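Local coordinates for iron aquisition yersiniabactin synthesis enzyme, YbtT (Escherichia coli, PDB 6BA9), which acts as a low-specificity type II thioesterase that maintains production of the metallophore yersiniabactin in pathogenic enterobacteria, at residues V46-P49 / G50-R53; L60-I63 / T64-A67; A96-T99 / C100-L103; L123-E126 / R127-S130; H131-D134 / A135-I138. The protein carries 1 engineered substitution. One frame throughout, in Å; residues are numbered along the deposited sequence.

Contact 1: residues V46-P49 / G50-R53; sequences VTWP and GRDR
The guanidinium of Arg51 carries CB of Trp48 on one face, with CZ of Arg51 3.5 Å from that CB, and takes the carbonyl of Pro49 at its edge. The Trp48 ring is turned 82° against it and meets NH1 of Arg51 at its own edge, in the ring plane, where CD1 of Trp48 lies 3.9 Å from NH1. Bends at chi2 and chi3 fold the arginine back over the turn from which it springs. NH2 of Arg51 then donates to Pro49 O at 3.2 Å, nearly straight at 167°, while NE adds a weak bond to Trp48 O at 3.1 Å. Beneath lies a type II turn from Trp48 to Arg51, with Gly50 at its third position; Gly50 and Arg51 both face Leu54 in a G1 bulge. One water joins Thr47 OG1 (2.8 Å) to Asp52 OD2 (2.7 Å). Farther out, NH1 of Arg51 forms a salt bridge with Asp168 on helix 155-174, Asp52 accepts from Ser27 N, and Thr47 OG1 bonds to Met2 O. The turn follows strand 42-46, with Trp48 and Pro49 against Leu66 of helix 63-77, Trp48 also on Cys20 of strand 16-20, and Thr47 on Ile4 of strand 3-7.

Contact 2: residues L60-I63 / T64-A67; sequences LRSI and TQLA
Leu60 and Leu66 run antiparallel alongside each other, CD1 of Leu60 resting 3.8 Å from CD2 of Leu66. Across this pair the Gln65 side chain runs obliquely to Leu60 and brings OE1 to 4.0 Å from CD2 of Leu60. On its way out the extended glutamine lies over Ser62, its CD 3.6 Å from Ser62 CB. A water extends the polar end: it donates to Gln65 OE1 at 2.6 Å and accepts from Arg61 N at 2.8 Å, tying the side chain to the incoming backbone. Ser62 is the N-cap of helix 63-77. With OG swung away from its own N (chi1 162°), the hydroxyl reaches forward and accepts from Gln65 N at 3.0 Å and 161°. Regular helical bonding takes over at once, Leu66 N to Ser62 O (3.2 Å) and Ala67 N to Ile63 O (2.9 Å). Ile63 turns its side chain to Gln94 and Ala171, and Leu66 packs on Met91 as well as on Trp48 and Pro49. Chemically, the serine supplies an acceptor for a first-turn N-H that has no preceding helical carbonyl, while the two leucines close the apolar side of the helix start and the glutamine covers the cap itself.

Contact 3: residues A96-T99 / C100-L103; sequences AFET and CRLL
Glu98 and Arg101 form the charged pair of this stretch of helix 91-105, lying side by side and pointing the same way. OE1 of Glu98 comes 2.6 Å from NH1 of Arg101, a salt bridge whose hydrogen bond is weak because the N-H is poorly aimed, at 116°. The carboxylate and guanidinium planes stand 74° apart; OE1 approaches the guanidinium obliquely, whereas OE2 lies at its edge, in plane, 3.3 Å from NH1. A bend at chi2 of the glutamate and an arginine chain extended from CG to NE, leaving with CG trans to the backbone N (chi1 179°), bring the carboxylate alongside NH1.

The backbone contributes four successive helical bonds: Cys100 N to Ala96 O and Arg101 N to Phe97 O, each 2.9 Å, Leu102 N to Glu98 O at 3.2 Å, and Leu103 N to Thr99 O at 3.0 Å. Thr99 OG1 is turned back to Val95 O.

Apolar contact is slight within the segment, CG2 of Thr99 standing 4.2 Å from CD1 of Leu103, and mostly directed outward. In the beta-alpha-beta unit of strand 84-89, this helix and strand 112-116, Thr99, Cys100 and Leu103 cover Leu86 of the first strand; Phe97 meets Trp209 edge-to-face, and Leu102 packs on Ala71 of helix 63-77.

Glu98 is buried, and the hydroxyls of Tyr175 and Tyr177 bond to its OE2. Together with Arg101 they would probably stabilise the carboxylate in its charged form.

Contact 4: residues L123-E126 / R127-S130; sequences LHSE and RQLS
Gln128 NE2 donates to two acceptors, Ser125 O at 3.0 Å and a water at 2.7 Å. The bond to Ser125 O is fairly straight at the hydrogen, 158°, but comes in well to the side of the carbonyl, and its donor is tilted out of the carbonyl plane. The bend at chi2 (-77°) turns the glutamine amide back over the preceding residues. The water held by NE2 also accepts from Ser125 N at 2.9 Å, closing a small ring. Ser125 answers with its own side chain: OG, directed away from the serine N (chi1 178°), donates to Arg127 O at 2.9 Å, in the carbonyl plane and on a lone pair. A second water donates to this OG (3.0 Å) and accepts from Arg127 N (3.0 Å). At the outer edge a third water links His124 ND1 (2.9 Å) with Gln128 OE1 (2.8 Å), while the His124 ring stacks on His176. Arg127 points the other way, into salt bridges with Glu200, Glu140 and Asp143. Here, between strand 112-116 and helix 134-144, the chain has no regular structure, and side chains and bound waters do the work of backbone pairing, satisfying the peptide groups of Ser125 and Arg127 at the surface.

Contact 5: residues H131-D134 / A135-I138; sequences HRDD and ADFI
Arg132 meets the first turn of helix 134-144 with its CB, 3.8 Å from CB of Asp136 and equally close to Phe137 N. Its CG then lies over the centre of one face of the His131 ring. CD passes Asp136 O at 4.0 Å, and NE donates to Gln128 O. At the tip, NE2 of His131 sits over the middle of one guanidinium face, the imidazole thus touching the arginine at CG and again at its end; NH1 makes a long, weak ion pair with Glu140.

Asp133 is the N-cap. A chi1 of 74° tucks its CG over its own backbone and carries OD1 forward to accept from Asp136 N at 3.0 Å and 164°. The helix bonds follow, Phe137 N to Asp133 O at 2.7 Å, met almost head-on, and Ile138 N to Asp134 O at 2.9 Å. Asp134 forms a salt bridge with Arg166 of helix 155-174, an arginine that also makes a cation-pi contact with Phe137.

Two carboxylates come close here, OD1 of Asp133 lying 3.6 Å from OD2 of Asp136. A water donates to that OD2 (2.7 Å) and accepts from Asp133 N (2.9 Å), which may ease the approach. The N-H groups of the first turn and the positive end of the helix dipole probably offset the repulsion between Asp133 and Asp136, while Asp134 is compensated by Arg166.

In the fold
Contacts 1, 2 and 3 form a touching series on the alpha/beta-hydrolase core: Pro49 CD meets Leu66 CD2 at 3.6 Å, and Ala67 CB meets Glu98 CB at 3.5 Å. Helix 63-77 thus lies between the turn after strand 42-46 and helix 91-105. The latter follows strand 84-89 at what is, in this family, the nucleophile elbow, where the catalytic serine has probably been replaced by the engineered alanine. Contacts 4 and 5 run on along the chain, Leu129 O reaching Phe137 CD1 at 3.4 Å, in the region after strand 112-116 where such thioesterases carry their lid. Contact 4 stays about 9 Å from contact 2 between nearest atoms; contacts 3 and 5 have centres 31 Å apart.

Contact 1: residues V46-P49 / G50-R53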
loop_
_atom_site.group_PDB
_atom_site.type_symbol
_atom_site.label_atom_id
_atom_site.label_comp_id
_atom_site.label_asym_id
_atom_site.label_seq_id
_atom_site.Cartn_x
_atom_site.Cartn_y
_atom_site.Cartn_z
ATOM N N VAL A 46 -0.901 -8.278 -1.185
ATOM C CA VAL A 46 -0.511 -8.628 0.182
ATOM C C VAL A 46 -1.755 -8.620 1.068
ATOM O O VAL A 46 -2.541 -7.668 1.036
ATOM C CB VAL A 46 0.539 -7.640 0.711
ATOM C CG1 VAL A 46 0.973 -8.019 2.119
ATOM C CG2 VAL A 46 1.746 -7.599 -0.202
ATOM N N THR A 47 -1.928 -9.674 1.864
ATOM C CA THR A 47 -3.015 -9.775 2.837
ATOM C C THR A 47 -2.501 -9.394 4.217
ATOM O O THR A 47 -1.520 -9.977 4.689
ATOM C CB THR A 47 -3.503 -11.221 2.920
ATOM O OG1 THR A 47 -3.805 -11.724 1.619
ATOM C CG2 THR A 47 -4.717 -11.334 3.807
ATOM N N TRP A 48 -3.165 -8.454 4.872
ATOM C CA TRP A 48 -2.851 -8.168 6.264
ATOM C C TRP A 48 -3.395 -9.287 7.160
ATOM O O TRP A 48 -4.544 -9.721 6.989
ATOM C CB TRP A 48 -3.468 -6.846 6.698
ATOM C CG TRP A 48 -3.059 -5.583 5.956
ATOM C CD1 TRP A 48 -3.846 -4.490 5.781
ATOM C CD2 TRP A 48 -1.788 -5.270 5.337
ATOM N NE1 TRP A 48 -3.163 -3.507 5.102
ATOM C CE2 TRP A 48 -1.909 -3.960 4.807
ATOM C CE3 TRP A 48 -0.581 -5.952 5.166
ATOM C CZ2 TRP A 48 -0.880 -3.323 4.130
ATOM C CZ3 TRP A 48 0.450 -5.308 4.484
ATOM C CH2 TRP A 48 0.281 -3.999 3.977
ATOM N N PRO A 49 -2.604 -9.798 8.098
ATOM C CA PRO A 49 -3.125 -10.804 9.028
ATOM C C PRO A 49 -4.458 -10.383 9.639
ATOM O O PRO A 49 -4.722 -9.196 9.903
ATOM C CB PRO A 49 -2.007 -10.916 10.070
ATOM C CG PRO A 49 -0.759 -10.629 9.279
ATOM C CD PRO A 49 -1.163 -9.567 8.291
ATOM N N GLY A 50 -5.329 -11.379 9.802
ATOM C CA GLY A 50 -6.616 -11.212 10.439
ATOM C C GLY A 50 -7.805 -11.339 9.515
ATOM O O GLY A 50 -8.944 -11.239 9.993
ATOM N N ARG A 51 -7.595 -11.506 8.214
ATOM C CA ARG A 51 -8.696 -11.582 7.268
ATOM C C ARG A 51 -8.301 -12.497 6.124
ATOM O O ARG A 51 -7.134 -12.888 5.982
ATOM C CB ARG A 51 -9.043 -10.196 6.718
ATOM C CG ARG A 51 -7.966 -9.622 5.789
ATOM C CD ARG A 51 -7.733 -8.109 5.995
ATOM N NE ARG A 51 -6.999 -7.848 7.238
ATOM C CZ ARG A 51 -6.816 -6.645 7.771
ATOM N NH1 ARG A 51 -7.338 -5.559 7.193
ATOM N NH2 ARG A 51 -6.138 -6.532 8.897
ATOM N N ASP A 52 -9.274 -12.790 5.269
ATOM C CA ASP A 52 -9.067 -13.622 4.071
ATOM C C ASP A 52 -8.463 -14.956 4.518
ATOM O O ASP A 52 -8.940 -15.518 5.516
ATOM C CB ASP A 52 -8.298 -12.859 3.007
ATOM C CG ASP A 52 -9.032 -11.626 2.511
ATOM O OD1 ASP A 52 -10.274 -11.520 2.636
ATOM O OD2 ASP A 52 -8.340 -10.720 1.992
ATOM N N ARG A 53 -7.421 -15.468 3.863
ATOM C CA ARG A 53 -6.842 -16.753 4.257
ATOM C C ARG A 53 -6.107 -16.678 5.585
ATOM O O ARG A 53 -5.669 -17.719 6.090
ATOM C CB ARG A 53 -5.854 -17.232 3.184
ATOM C CG ARG A 53 -6.500 -17.441 1.846
ATOM C CD ARG A 53 -5.475 -17.730 0.764
ATOM N NE ARG A 53 -6.131 -17.865 -0.531
ATOM C CZ ARG A 53 -5.504 -18.069 -1.684
ATOM N NH1 ARG A 53 -4.176 -18.169 -1.727
ATOM N NH2 ARG A 53 -6.212 -18.172 -2.801
HETATM O O HOH W 1 -6.041 -10.402 0.553
HETATM O O HOH W 2 -5.230 -14.237 1.995
#

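Contact 2: residues L60-I63 / T64-A67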
loop_
_atom_site.group_PDB
_atom_site.type_symbol
_atom_site.label_atom_id
_atom_site.label_comp_id
_atom_site.label_asym_id
_atom_site.label_seq_id
_atom_site.Cartn_x
_atom_site.Cartn_y
_atom_site.Cartn_z
ATOM N N LEU A 60 -2.016 -7.361 13.149
ATOM C CA LEU A 60 -0.868 -6.635 13.664
ATOM C C LEU A 60 -1.159 -5.141 13.794
ATOM O O LEU A 60 -2.037 -4.581 13.134
ATOM C CB LEU A 60 0.346 -6.852 12.767
ATOM C CG LEU A 60 0.726 -8.321 12.575
ATOM C CD1 LEU A 60 2.050 -8.419 11.878
ATOM C CD2 LEU A 60 0.779 -9.089 13.908
ATOM N N ARG A 61 -0.422 -4.507 14.696
ATOM C CA ARG A 61 -0.611 -3.106 15.056
ATOM C C ARG A 61 0.633 -2.268 14.778
ATOM O O ARG A 61 0.766 -1.156 15.311
ATOM C CB ARG A 61 -1.050 -3.015 16.518
ATOM C CG ARG A 61 -2.334 -3.804 16.729
ATOM C CD ARG A 61 -2.938 -3.567 18.077
ATOM N NE ARG A 61 -2.048 -3.889 19.182
ATOM C CZ ARG A 61 -1.993 -5.068 19.801
ATOM N NH1 ARG A 61 -2.753 -6.084 19.414
ATOM N NH2 ARG A 61 -1.163 -5.225 20.819
ATOM N N SER A 62 1.527 -2.764 13.911
ATOM C CA SER A 62 2.796 -2.115 13.587
ATOM C C SER A 62 3.108 -2.262 12.100
ATOM O O SER A 62 3.144 -3.380 11.574
ATOM C CB SER A 62 3.908 -2.785 14.410
ATOM O OG SER A 62 5.177 -2.523 13.875
ATOM N N ILE A 63 3.382 -1.133 11.449
ATOM C CA ILE A 63 3.832 -1.112 10.061
ATOM C C ILE A 63 5.141 -1.885 9.904
ATOM O O ILE A 63 5.319 -2.653 8.954
ATOM C CB ILE A 63 3.974 0.349 9.572
ATOM C CG1 ILE A 63 2.622 1.072 9.572
ATOM C CG2 ILE A 63 4.663 0.403 8.197
ATOM C CD1 ILE A 63 1.532 0.399 8.693
ATOM N N THR A 64 6.100 -1.658 10.801
ATOM C CA THR A 64 7.400 -2.303 10.637
ATOM C C THR A 64 7.300 -3.816 10.841
ATOM O O THR A 64 8.038 -4.572 10.201
ATOM C CB THR A 64 8.465 -1.641 11.536
ATOM O OG1 THR A 64 8.003 -1.595 12.885
ATOM C CG2 THR A 64 8.788 -0.234 11.081
ATOM N N GLN A 65 6.398 -4.277 11.712
ATOM C CA GLN A 65 6.177 -5.724 11.868
ATOM C C GLN A 65 5.611 -6.331 10.584
ATOM O O GLN A 65 6.042 -7.400 10.137
ATOM C CB GLN A 65 5.229 -6.020 13.025
ATOM C CG GLN A 65 5.818 -5.882 14.390
ATOM C CD GLN A 65 4.778 -6.084 15.472
ATOM O OE1 GLN A 65 3.672 -6.588 15.209
ATOM N NE2 GLN A 65 5.115 -5.684 16.698
ATOM N N LEU A 66 4.621 -5.672 9.985
ATOM C CA LEU A 66 4.090 -6.140 8.709
ATOM C C LEU A 66 5.181 -6.201 7.644
ATOM O O LEU A 66 5.257 -7.167 6.868
ATOM C CB LEU A 66 2.960 -5.214 8.257
ATOM C CG LEU A 66 1.656 -5.333 9.048
ATOM C CD1 LEU A 66 0.757 -4.125 8.771
ATOM C CD2 LEU A 66 0.925 -6.616 8.695
ATOM N N ALA A 67 6.027 -5.168 7.591
ATOM C CA ALA A 67 7.105 -5.102 6.606
ATOM C C ALA A 67 8.128 -6.204 6.816
ATOM O O ALA A 67 8.671 -6.746 5.848
ATOM C CB ALA A 67 7.790 -3.745 6.714
HETATM O O HOH W 3 1.423 -5.846 16.350
#

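Contact 3: residues A96-T99 / C100-L103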
loop_
_atom_site.group_PDB
_atom_site.type_symbol
_atom_site.label_atom_id
_atom_site.label_comp_id
_atom_site.label_asym_id
_atom_site.label_seq_id
_atom_site.Cartn_x
_atom_site.Cartn_y
_atom_site.Cartn_z
ATOM N N ALA A 96 5.080 -0.881 2.091
ATOM C CA ALA A 96 5.923 -1.084 0.918
ATOM C C ALA A 96 7.269 -0.401 1.101
ATOM O O ALA A 96 8.308 -0.986 0.782
ATOM C CB ALA A 96 5.222 -0.542 -0.330
ATOM N N PHE A 97 7.267 0.828 1.615
ATOM C CA PHE A 97 8.507 1.544 1.891
ATOM C C PHE A 97 9.382 0.788 2.883
ATOM O O PHE A 97 10.578 0.563 2.631
ATOM C CB PHE A 97 8.157 2.933 2.428
ATOM C CG PHE A 97 9.337 3.711 2.940
ATOM C CD1 PHE A 97 10.336 4.122 2.085
ATOM C CD2 PHE A 97 9.424 4.045 4.265
ATOM C CE1 PHE A 97 11.414 4.875 2.572
ATOM C CE2 PHE A 97 10.489 4.789 4.749
ATOM C CZ PHE A 97 11.478 5.194 3.901
ATOM N N GLU A 98 8.808 0.374 4.021
ATOM C CA GLU A 98 9.603 -0.318 5.037
ATOM C C GLU A 98 10.068 -1.689 4.554
ATOM O O GLU A 98 11.173 -2.129 4.899
ATOM C CB GLU A 98 8.824 -0.394 6.358
ATOM C CG GLU A 98 8.600 0.947 7.058
ATOM C CD GLU A 98 9.855 1.544 7.644
ATOM O OE1 GLU A 98 10.862 0.811 7.812
ATOM O OE2 GLU A 98 9.831 2.763 7.918
ATOM N N THR A 99 9.266 -2.359 3.731
ATOM C CA THR A 99 9.691 -3.611 3.113
ATOM C C THR A 99 10.858 -3.376 2.169
ATOM O O THR A 99 11.848 -4.125 2.182
ATOM C CB THR A 99 8.511 -4.240 2.366
ATOM O OG1 THR A 99 7.440 -4.503 3.283
ATOM C CG2 THR A 99 8.904 -5.564 1.714
ATOM N N CYS A 100 10.761 -2.329 1.358
ATOM C CA CYS A 100 11.824 -1.996 0.428
ATOM C C CYS A 100 13.101 -1.668 1.175
ATOM O O CYS A 100 14.193 -2.066 0.744
ATOM C CB CYS A 100 11.381 -0.821 -0.449
ATOM S SG CYS A 100 12.420 -0.556 -1.918
ATOM N N ARG A 101 12.984 -0.982 2.309
ATOM C CA ARG A 101 14.143 -0.671 3.149
ATOM C C ARG A 101 14.866 -1.949 3.551
ATOM O O ARG A 101 16.091 -2.059 3.402
ATOM C CB ARG A 101 13.682 0.117 4.369
ATOM C CG ARG A 101 14.745 0.524 5.377
ATOM C CD ARG A 101 14.288 1.757 6.222
ATOM N NE ARG A 101 14.915 1.729 7.538
ATOM C CZ ARG A 101 14.282 1.826 8.708
ATOM N NH1 ARG A 101 12.967 1.993 8.771
ATOM N NH2 ARG A 101 14.986 1.771 9.838
ATOM N N LEU A 102 14.120 -2.946 4.031
ATOM C CA LEU A 102 14.746 -4.196 4.456
ATOM C C LEU A 102 15.391 -4.924 3.281
ATOM O O LEU A 102 16.512 -5.431 3.399
ATOM C CB LEU A 102 13.709 -5.097 5.131
ATOM C CG LEU A 102 13.134 -4.565 6.450
ATOM C CD1 LEU A 102 11.997 -5.408 6.935
ATOM C CD2 LEU A 102 14.216 -4.472 7.550
ATOM N N LEU A 103 14.714 -5.001 2.137
ATOM C CA LEU A 103 15.248 -5.734 0.996
ATOM C C LEU A 103 16.489 -5.060 0.432
ATOM O O LEU A 103 17.466 -5.734 0.065
ATOM C CB LEU A 103 14.192 -5.887 -0.087
ATOM C CG LEU A 103 13.031 -6.774 0.324
ATOM C CD1 LEU A 103 12.042 -6.793 -0.813
ATOM C CD2 LEU A 103 13.469 -8.186 0.673
#

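Contact 4: residues L123-E126 / R127-S130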
loop_
_atom_site.group_PDB
_atom_site.type_symbol
_atom_site.label_atom_id
_atom_site.label_comp_id
_atom_site.label_asym_id
_atom_site.label_seq_id
_atom_site.Cartn_x
_atom_site.Cartn_y
_atom_site.Cartn_z
ATOM N N LEU A 123 5.504 12.991 8.654
ATOM C CA LEU A 123 4.255 13.719 8.767
ATOM C C LEU A 123 3.175 12.834 9.384
ATOM O O LEU A 123 3.373 11.639 9.616
ATOM C CB LEU A 123 3.816 14.215 7.390
ATOM C CG LEU A 123 4.814 15.079 6.610
ATOM C CD1 LEU A 123 4.276 15.432 5.258
ATOM C CD2 LEU A 123 5.154 16.351 7.388
ATOM N N HIS A 124 2.034 13.449 9.672
ATOM C CA HIS A 124 0.826 12.736 10.069
ATOM C C HIS A 124 -0.272 12.994 9.047
ATOM O O HIS A 124 -0.319 14.050 8.410
ATOM C CB HIS A 124 0.329 13.212 11.445
ATOM C CG HIS A 124 1.343 13.087 12.539
ATOM N ND1 HIS A 124 1.472 11.953 13.310
ATOM C CD2 HIS A 124 2.248 13.973 13.019
ATOM C CE1 HIS A 124 2.434 12.137 14.202
ATOM N NE2 HIS A 124 2.916 13.356 14.050
ATOM N N SER A 125 -1.174 12.022 8.913
ATOM C CA SER A 125 -2.366 12.212 8.099
ATOM C C SER A 125 -3.202 13.363 8.645
ATOM O O SER A 125 -3.296 13.571 9.857
ATOM C CB SER A 125 -3.201 10.927 8.113
ATOM O OG SER A 125 -4.388 11.111 7.375
ATOM N N GLU A 126 -3.837 14.115 7.747
ATOM C CA GLU A 126 -4.704 15.175 8.237
ATOM C C GLU A 126 -5.948 14.616 8.926
ATOM O O GLU A 126 -6.422 15.208 9.897
ATOM C CB GLU A 126 -5.008 16.181 7.126
ATOM C CG GLU A 126 -3.774 17.055 6.826
ATOM C CD GLU A 126 -3.983 18.074 5.718
ATOM O OE1 GLU A 126 -3.563 17.813 4.561
ATOM O OE2 GLU A 126 -4.551 19.150 6.015
ATOM N N ARG A 127 -6.428 13.443 8.503
ATOM C CA ARG A 127 -7.543 12.763 9.147
ATOM C C ARG A 127 -6.999 11.668 10.051
ATOM O O ARG A 127 -6.152 10.879 9.625
ATOM C CB ARG A 127 -8.464 12.142 8.099
ATOM C CG ARG A 127 -9.782 11.621 8.666
ATOM C CD ARG A 127 -10.461 10.651 7.745
ATOM N NE ARG A 127 -10.824 11.210 6.438
ATOM C CZ ARG A 127 -11.964 11.833 6.178
ATOM N NH1 ARG A 127 -12.849 12.055 7.149
ATOM N NH2 ARG A 127 -12.211 12.248 4.939
ATOM N N GLN A 128 -7.484 11.638 11.290
ATOM C CA GLN A 128 -7.037 10.684 12.295
ATOM C C GLN A 128 -8.256 10.036 12.932
ATOM O O GLN A 128 -9.211 10.732 13.295
ATOM C CB GLN A 128 -6.230 11.418 13.362
ATOM C CG GLN A 128 -4.957 12.024 12.864
ATOM C CD GLN A 128 -3.883 11.004 12.690
ATOM O OE1 GLN A 128 -3.655 10.165 13.574
ATOM N NE2 GLN A 128 -3.201 11.055 11.553
ATOM N N LEU A 129 -8.225 8.705 13.061
ATOM C CA LEU A 129 -9.347 7.909 13.549
ATOM C C LEU A 129 -9.132 7.226 14.894
ATOM O O LEU A 129 -10.112 6.939 15.579
ATOM C CB LEU A 129 -9.679 6.795 12.550
ATOM C CG LEU A 129 -10.522 7.180 11.329
ATOM C CD1 LEU A 129 -9.729 8.057 10.385
ATOM C CD2 LEU A 129 -11.024 5.960 10.602
ATOM N N SER A 130 -7.885 6.900 15.261
ATOM C CA SER A 130 -7.663 5.916 16.324
ATOM C C SER A 130 -8.142 6.390 17.685
ATOM O O SER A 130 -8.403 5.560 18.562
ATOM C CB SER A 130 -6.177 5.591 16.458
ATOM O OG SER A 130 -5.724 4.837 15.381
HETATM O O HOH W 4 -0.836 10.174 13.538
HETATM O O HOH W 5 -1.106 9.698 10.565
HETATM O O HOH W 6 -6.137 12.779 5.605
#

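Contact 5: residues H131-D134 / A135-I138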
loop_
_atom_site.group_PDB
_atom_site.type_symbol
_atom_site.label_atom_id
_atom_site.label_comp_id
_atom_site.label_asym_id
_atom_site.label_seq_id
_atom_site.Cartn_x
_atom_site.Cartn_y
_atom_site.Cartn_z
ATOM N N HIS A 131 -8.206 7.693 17.908
ATOM C CA HIS A 131 -8.610 8.233 19.193
ATOM C C HIS A 131 -10.115 8.354 19.340
ATOM O O HIS A 131 -10.589 8.859 20.364
ATOM C CB HIS A 131 -7.987 9.618 19.381
ATOM C CG HIS A 131 -8.433 10.610 18.354
ATOM N ND1 HIS A 131 -8.058 10.519 17.031
ATOM C CD2 HIS A 131 -9.226 11.704 18.448
ATOM C CE1 HIS A 131 -8.599 11.517 16.356
ATOM N NE2 HIS A 131 -9.316 12.250 17.190
ATOM N N ARG A 132 -10.889 7.930 18.346
ATOM C CA ARG A 132 -12.320 8.152 18.320
ATOM C C ARG A 132 -13.094 6.936 18.821
ATOM O O ARG A 132 -12.656 5.785 18.683
ATOM C CB ARG A 132 -12.795 8.486 16.901
ATOM C CG ARG A 132 -12.050 9.628 16.286
ATOM C CD ARG A 132 -12.632 9.985 14.922
ATOM N NE ARG A 132 -11.800 10.981 14.260
ATOM C CZ ARG A 132 -12.029 12.290 14.262
ATOM N NH1 ARG A 132 -13.090 12.799 14.885
ATOM N NH2 ARG A 132 -11.177 13.094 13.640
ATOM N N ASP A 133 -14.260 7.200 19.405
ATOM C CA ASP A 133 -15.158 6.121 19.793
ATOM C C ASP A 133 -15.777 5.464 18.548
ATOM O O ASP A 133 -15.597 5.921 17.409
ATOM C CB ASP A 133 -16.183 6.607 20.835
ATOM C CG ASP A 133 -17.292 7.494 20.258
ATOM O OD1 ASP A 133 -17.377 7.702 19.033
ATOM O OD2 ASP A 133 -18.135 7.964 21.064
ATOM N N ASP A 134 -16.479 4.354 18.762
ATOM C CA ASP A 134 -16.908 3.521 17.640
ATOM C C ASP A 134 -17.751 4.318 16.649
ATOM O O ASP A 134 -17.548 4.234 15.437
ATOM C CB ASP A 134 -17.680 2.295 18.135
ATOM C CG ASP A 134 -16.788 1.224 18.776
ATOM O OD1 ASP A 134 -15.551 1.297 18.703
ATOM O OD2 ASP A 134 -17.399 0.290 19.322
ATOM N N ALA A 135 -18.714 5.095 17.146
ATOM C CA ALA A 135 -19.595 5.803 16.228
ATOM C C ALA A 135 -18.822 6.822 15.410
ATOM O O ALA A 135 -19.049 6.950 14.196
ATOM C CB ALA A 135 -20.722 6.492 17.007
ATOM N N ASP A 136 -17.928 7.569 16.060
ATOM C CA ASP A 136 -17.157 8.592 15.362
ATOM C C ASP A 136 -16.150 7.955 14.414
ATOM O O ASP A 136 -15.914 8.472 13.311
ATOM C CB ASP A 136 -16.447 9.518 16.351
ATOM C CG ASP A 136 -17.397 10.435 17.077
ATOM O OD1 ASP A 136 -18.574 10.485 16.684
ATOM O OD2 ASP A 136 -16.955 11.101 18.034
ATOM N N PHE A 137 -15.536 6.843 14.841
ATOM C CA PHE A 137 -14.630 6.080 13.975
ATOM C C PHE A 137 -15.339 5.663 12.689
ATOM O O PHE A 137 -14.831 5.890 11.578
ATOM C CB PHE A 137 -14.133 4.854 14.755
ATOM C CG PHE A 137 -13.039 4.057 14.051
ATOM C CD1 PHE A 137 -11.708 4.216 14.388
ATOM C CD2 PHE A 137 -13.366 3.118 13.089
ATOM C CE1 PHE A 137 -10.708 3.471 13.742
ATOM C CE2 PHE A 137 -12.383 2.377 12.457
ATOM C CZ PHE A 137 -11.055 2.550 12.792
ATOM N N ILE A 138 -16.540 5.100 12.817
ATOM C CA ILE A 138 -17.310 4.665 11.655
ATOM C C ILE A 138 -17.685 5.843 10.769
ATOM O O ILE A 138 -17.610 5.751 9.542
ATOM C CB ILE A 138 -18.540 3.864 12.105
ATOM C CG1 ILE A 138 -18.051 2.511 12.643
ATOM C CG2 ILE A 138 -19.504 3.692 10.966
ATOM C CD1 ILE A 138 -19.122 1.672 13.307
HETATM O O HOH W 7 -14.951 10.023 19.531
#